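Local atomic coordinates of deoxycytidylate deaminase (Cyanophage S-TIM5, PDB entry 4P9E), a protein that probably deaminates deoxycytidylate (dCMP) to deoxyuridylate at a zinc-dependent active site. Residues K14-F19 against G31-K36; D87-F92 against A108-V113. All coordinates share one frame; numbering follows the deposited sequence.

Contact 1 (K14-F19 against G31-K36)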
loop_
_atom_site.group_PDB
_atom_site.type_symbol
_atom_site.label_atom_id
_atom_site.label_comp_id
_atom_site.label_asym_id
_atom_site.label_seq_id
_atom_site.Cartn_x
_atom_site.Cartn_y
_atom_site.Cartn_z
ATOM N N LYS A 14 21.698 -15.403 9.801
ATOM C CA LYS A 14 22.549 -15.962 8.764
ATOM C C LYS A 14 22.290 -15.357 7.388
ATOM O O LYS A 14 23.157 -15.387 6.520
ATOM C CB LYS A 14 22.428 -17.481 8.723
ATOM C CG LYS A 14 23.296 -18.170 9.754
ATOM C CD LYS A 14 23.404 -19.649 9.457
ATOM C CE LYS A 14 23.570 -20.474 10.734
ATOM N NZ LYS A 14 23.165 -21.905 10.527
ATOM N N THR A 15 21.101 -14.803 7.199
ATOM C CA THR A 15 20.737 -14.198 5.934
ATOM C C THR A 15 21.403 -12.844 5.853
ATOM O O THR A 15 22.018 -12.497 4.848
ATOM C CB THR A 15 19.213 -14.048 5.809
ATOM O OG1 THR A 15 18.602 -15.343 5.843
ATOM C CG2 THR A 15 18.831 -13.343 4.496
ATOM N N ALA A 16 21.287 -12.083 6.927
ATOM C CA ALA A 16 22.037 -10.848 7.037
ATOM C C ALA A 16 23.531 -11.111 6.763
ATOM O O ALA A 16 24.189 -10.319 6.098
ATOM C CB ALA A 16 21.832 -10.234 8.399
ATOM N N GLU A 17 24.052 -12.233 7.258
ATOM C CA GLU A 17 25.430 -12.629 6.985
ATOM C C GLU A 17 25.691 -12.955 5.522
ATOM O O GLU A 17 26.741 -12.600 4.988
ATOM C CB GLU A 17 25.831 -13.825 7.831
ATOM C CG GLU A 17 26.239 -13.465 9.230
ATOM C CD GLU A 17 26.421 -14.691 10.105
ATOM O OE1 GLU A 17 26.304 -14.549 11.334
ATOM O OE2 GLU A 17 26.684 -15.796 9.571
ATOM N N LEU A 18 24.757 -13.654 4.886
ATOM C CA LEU A 18 24.827 -13.914 3.447
ATOM C C LEU A 18 24.989 -12.617 2.681
ATOM O O LEU A 18 25.740 -12.535 1.708
ATOM C CB LEU A 18 23.538 -14.563 2.972
ATOM C CG LEU A 18 23.617 -15.951 2.372
ATOM C CD1 LEU A 18 24.498 -16.839 3.228
ATOM C CD2 LEU A 18 22.221 -16.516 2.299
ATOM N N PHE A 19 24.276 -11.590 3.118
ATOM C CA PHE A 19 24.318 -10.329 2.400
ATOM C C PHE A 19 25.473 -9.427 2.769
ATOM O O PHE A 19 25.864 -8.596 1.971
ATOM C CB PHE A 19 22.981 -9.604 2.478
ATOM C CG PHE A 19 21.947 -10.212 1.588
ATOM C CD1 PHE A 19 21.977 -9.983 0.220
ATOM C CD2 PHE A 19 20.974 -11.049 2.101
ATOM C CE1 PHE A 19 21.034 -10.562 -0.617
ATOM C CE2 PHE A 19 20.033 -11.633 1.272
ATOM C CZ PHE A 19 20.059 -11.392 -0.090
ATOM N N GLY A 31 25.680 -6.706 6.920
ATOM C CA GLY A 31 24.418 -7.032 6.293
ATOM C C GLY A 31 23.293 -6.676 7.229
ATOM O O GLY A 31 23.457 -6.725 8.436
ATOM N N ALA A 32 22.149 -6.296 6.675
ATOM C CA ALA A 32 20.951 -6.070 7.487
ATOM C C ALA A 32 19.717 -6.676 6.816
ATOM O O ALA A 32 19.678 -6.840 5.604
ATOM C CB ALA A 32 20.747 -4.575 7.780
ATOM N N ILE A 33 18.727 -7.019 7.633
ATOM C CA ILE A 33 17.490 -7.674 7.210
ATOM C C ILE A 33 16.348 -7.081 8.025
ATOM O O ILE A 33 16.428 -7.041 9.245
ATOM C CB ILE A 33 17.560 -9.186 7.495
ATOM C CG1 ILE A 33 18.392 -9.876 6.433
ATOM C CG2 ILE A 33 16.208 -9.815 7.471
ATOM C CD1 ILE A 33 17.750 -9.852 5.085
ATOM N N VAL A 34 15.301 -6.600 7.355
ATOM C CA VAL A 34 14.093 -6.173 8.058
ATOM C C VAL A 34 13.052 -7.293 8.090
ATOM O O VAL A 34 12.746 -7.910 7.072
ATOM C CB VAL A 34 13.506 -4.850 7.499
ATOM C CG1 VAL A 34 12.159 -4.548 8.140
ATOM C CG2 VAL A 34 14.467 -3.697 7.775
ATOM N N VAL A 35 12.536 -7.582 9.279
ATOM C CA VAL A 35 11.521 -8.615 9.423
ATOM C C VAL A 35 10.289 -8.066 10.121
ATOM O O VAL A 35 10.390 -7.343 11.102
ATOM C CB VAL A 35 12.057 -9.847 10.180
ATOM C CG1 VAL A 35 10.981 -10.916 10.274
ATOM C CG2 VAL A 35 13.296 -10.394 9.484
ATOM N N LYS A 36 9.121 -8.400 9.595
ATOM C CA LYS A 36 7.866 -7.997 10.211
ATOM C C LYS A 36 6.791 -9.019 9.880
ATOM O O LYS A 36 6.706 -9.509 8.747
ATOM C CB LYS A 36 7.476 -6.613 9.713
ATOM C CG LYS A 36 6.279 -6.008 10.370
ATOM C CD LYS A 36 6.098 -4.612 9.847
ATOM C CE LYS A 36 4.781 -4.003 10.276
ATOM N NZ LYS A 36 4.474 -2.762 9.491
#

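Contact 2 (D87-F92 against A108-V113)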
loop_
_atom_site.group_PDB
_atom_site.type_symbol
_atom_site.label_atom_id
_atom_site.label_comp_id
_atom_site.label_asym_id
_atom_site.label_seq_id
_atom_site.Cartn_x
_atom_site.Cartn_y
_atom_site.Cartn_z
ATOM N N ASP A 87 7.504 0.501 10.574
ATOM C CA ASP A 87 7.050 0.588 11.953
ATOM C C ASP A 87 6.636 -0.779 12.501
ATOM O O ASP A 87 5.845 -1.481 11.877
ATOM C CB ASP A 87 5.860 1.536 12.021
ATOM C CG ASP A 87 5.664 2.153 13.401
ATOM O OD1 ASP A 87 6.478 1.887 14.309
ATOM O OD2 ASP A 87 4.696 2.921 13.574
ATOM N N GLY A 88 7.183 -1.154 13.658
ATOM C CA GLY A 88 6.862 -2.419 14.293
ATOM C C GLY A 88 7.674 -3.601 13.799
ATOM O O GLY A 88 7.509 -4.722 14.262
ATOM N N SER A 89 8.560 -3.357 12.852
ATOM C CA SER A 89 9.424 -4.408 12.354
ATOM C C SER A 89 10.615 -4.616 13.275
ATOM O O SER A 89 10.798 -3.885 14.254
ATOM C CB SER A 89 9.945 -4.046 10.972
ATOM O OG SER A 89 10.863 -2.973 11.071
ATOM N N GLU A 90 11.425 -5.612 12.940
ATOM C CA GLU A 90 12.681 -5.855 13.634
ATOM C C GLU A 90 13.845 -5.861 12.670
ATOM O O GLU A 90 13.725 -6.286 11.528
ATOM C CB GLU A 90 12.634 -7.186 14.344
ATOM C CG GLU A 90 11.249 -7.520 14.829
ATOM C CD GLU A 90 11.271 -8.494 15.959
ATOM O OE1 GLU A 90 11.303 -9.712 15.694
ATOM O OE2 GLU A 90 11.275 -8.026 17.109
ATOM N N LEU A 91 14.982 -5.392 13.146
ATOM C CA LEU A 91 16.174 -5.348 12.339
ATOM C C LEU A 91 17.163 -6.440 12.756
ATOM O O LEU A 91 17.576 -6.475 13.908
ATOM C CB LEU A 91 16.810 -3.991 12.540
ATOM C CG LEU A 91 18.026 -3.714 11.681
ATOM C CD1 LEU A 91 17.635 -3.810 10.213
ATOM C CD2 LEU A 91 18.546 -2.342 12.032
ATOM N N PHE A 92 17.531 -7.337 11.843
ATOM C CA PHE A 92 18.673 -8.222 12.085
ATOM C C PHE A 92 19.886 -7.676 11.364
ATOM O O PHE A 92 19.918 -7.608 10.146
ATOM C CB PHE A 92 18.426 -9.643 11.605
ATOM C CG PHE A 92 17.402 -10.370 12.393
ATOM C CD1 PHE A 92 17.778 -11.309 13.333
ATOM C CD2 PHE A 92 16.055 -10.116 12.211
ATOM C CE1 PHE A 92 16.823 -11.979 14.064
ATOM C CE2 PHE A 92 15.111 -10.785 12.947
ATOM C CZ PHE A 92 15.494 -11.710 13.869
ATOM N N ALA A 108 12.148 5.362 13.149
ATOM C CA ALA A 108 11.406 4.556 12.182
ATOM C C ALA A 108 10.388 3.627 12.834
ATOM O O ALA A 108 9.580 3.003 12.156
ATOM C CB ALA A 108 12.370 3.761 11.319
ATOM N N GLY A 109 10.438 3.539 14.154
ATOM C CA GLY A 109 9.556 2.660 14.892
ATOM C C GLY A 109 10.005 1.215 14.850
ATOM O O GLY A 109 9.195 0.301 15.018
ATOM N N VAL A 110 11.290 1.001 14.590
ATOM C CA VAL A 110 11.852 -0.337 14.662
ATOM C C VAL A 110 11.721 -0.814 16.104
ATOM O O VAL A 110 12.132 -0.138 17.033
ATOM C CB VAL A 110 13.297 -0.366 14.169
ATOM C CG1 VAL A 110 13.985 -1.663 14.528
ATOM C CG2 VAL A 110 13.322 -0.162 12.664
ATOM N N LYS A 111 11.094 -1.968 16.276
ATOM C CA LYS A 111 10.736 -2.480 17.583
ATOM C C LYS A 111 11.984 -2.963 18.332
ATOM O O LYS A 111 12.207 -2.629 19.497
ATOM C CB LYS A 111 9.737 -3.619 17.390
ATOM C CG LYS A 111 9.283 -4.302 18.654
ATOM C CD LYS A 111 8.157 -5.281 18.355
ATOM C CE LYS A 111 8.557 -6.293 17.277
ATOM N NZ LYS A 111 7.408 -7.151 16.821
ATOM N N LYS A 112 12.803 -3.746 17.638
ATOM C CA LYS A 112 13.979 -4.328 18.242
ATOM C C LYS A 112 15.080 -4.553 17.203
ATOM O O LYS A 112 14.805 -4.829 16.043
ATOM C CB LYS A 112 13.593 -5.644 18.919
ATOM C CG LYS A 112 14.752 -6.476 19.410
ATOM C CD LYS A 112 14.245 -7.796 19.912
ATOM C CE LYS A 112 15.265 -8.517 20.777
ATOM N NZ LYS A 112 14.715 -9.842 21.125
ATOM N N VAL A 113 16.327 -4.420 17.635
ATOM C CA VAL A 113 17.485 -4.766 16.820
ATOM C C VAL A 113 18.256 -5.993 17.377
ATOM O O VAL A 113 18.644 -6.014 18.540
ATOM C CB VAL A 113 18.461 -3.560 16.681
ATOM C CG1 VAL A 113 19.696 -3.952 15.871
ATOM C CG2 VAL A 113 17.763 -2.353 16.052
#

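Contact 1 (K14-F19 against G31-K36)
Ile33 holds CG1 anti to its carbonyl carbon (chi1 -78°), which sets that atom toward the helix, and chi2 brings CD1 to Thr15 CG2, itself anti to its backbone N, where helix 6-20 packs on strand 31-36 of the cytidine deaminase alpha/beta fold. The two side chains cross at about a right angle, with Ile33 CD1 3.7 Å from Thr15 CG2. Beside this pair Ile33 CG1 lies 3.7 Å from the backbone Ala16 N and 4.0 Å from Ala16 CB, so the isoleucine rests on main chain as much as on side chain. The helix and strand axes approach to 6.1 Å and run at 134° to each other. The close approach is consistent with glycine at 31: a CB would point at the helix, onto Ala16 O.

Thr15 OG1 takes no part in the apolar contact; it bonds back to Ala11 O within the helix. Its CG2 also sits in plane at the edge of the Phe19 ring, which meets the ring of His43 and lies near Trp45, both residues seen to bind nucleotide in other structures of this protein. Leu18 and Phe19 pack on Thr15 of the second subunit, placing this helix at a subunit interface. At the start of the strand, Gly31 CA directs a C-H at Ala16 O, 3.3 Å away, with 163° at the hydrogen.

Contact 2 (D87-F92 against A108-V113)
Gly88 N donates to Gly109 O over 2.8 Å, with 170° at the hydrogen; the donor stands above the carbonyl plane, 38° out of it. Asp87, its CG anti to the backbone N (chi1 -156°), also approaches Gly109. Its OD1 comes within 3.2 Å of Gly109 CA and lies close to Gly109 O, two acceptors with no hydrogen bond between them, and a CB on Gly109 would collide with OD1. Gly109 has positive phi and closes helix 99-107 with a Schellman motif, while Gly88, also at positive phi, would have a CB jammed against the preceding carbonyl oxygen.

Two further backbone bonds continue the pairing: Lys111 N to Ser89 O at 2.8 Å and Leu91 N to Lys112 O at 3.0 Å. Leu91 and Val113 form a parallel bridge with CA atoms 4.7 Å apart. Strand 90-93, helix 99-107 and strand 112-115 thus make a beta-alpha-beta unit, whose helix carries the zinc ligand Cys101 and follows directly after Cys98.

On the helix-facing side, Leu91 and Val113 lie side by side and point the same way, Leu91 CB 4.0 Å from Val113 CG2. Val110 CG1 adds to the patch at 4.2 Å from Leu91 CB, and Ile105 of the helix packs on all three residues. Glu90 and Lys112 point to the other face. The Glu90 side chain crosses that of Lys111, whose chain bends at chi3, and the salt bridge between Glu90 OE2 and Lys111 NZ is long; the nearer approach is to carbon, Lys111 CE standing 3.2 Å from Glu90 OE2. Lys112 NZ instead pairs with Glu136, on the adjoining strand 134-137.

In the fold
The centres of contacts 1 and 2 lie about 13 Å apart, and both reach one mixed beta-sheet ordered 39-45, 31-36, 90-93, 112-115, 134-137. They come in series along the chain: contact 1 closes before contact 2 opens. Strands 31-36 and 90-93 are antiparallel neighbours, joined by probable hydrogen bonds from Glu90 N to Val35 O (2.7 Å) and from Phe92 N to Ile33 O (2.8 Å). Helix 6-20 packs on the sheet face bearing Ile33, whereas helix 99-107 packs on the face bearing Leu91, the side of the zinc site. The shared sheet therefore connects the packing of helix 6-20 at a subunit interface with the scaffold of the metal site.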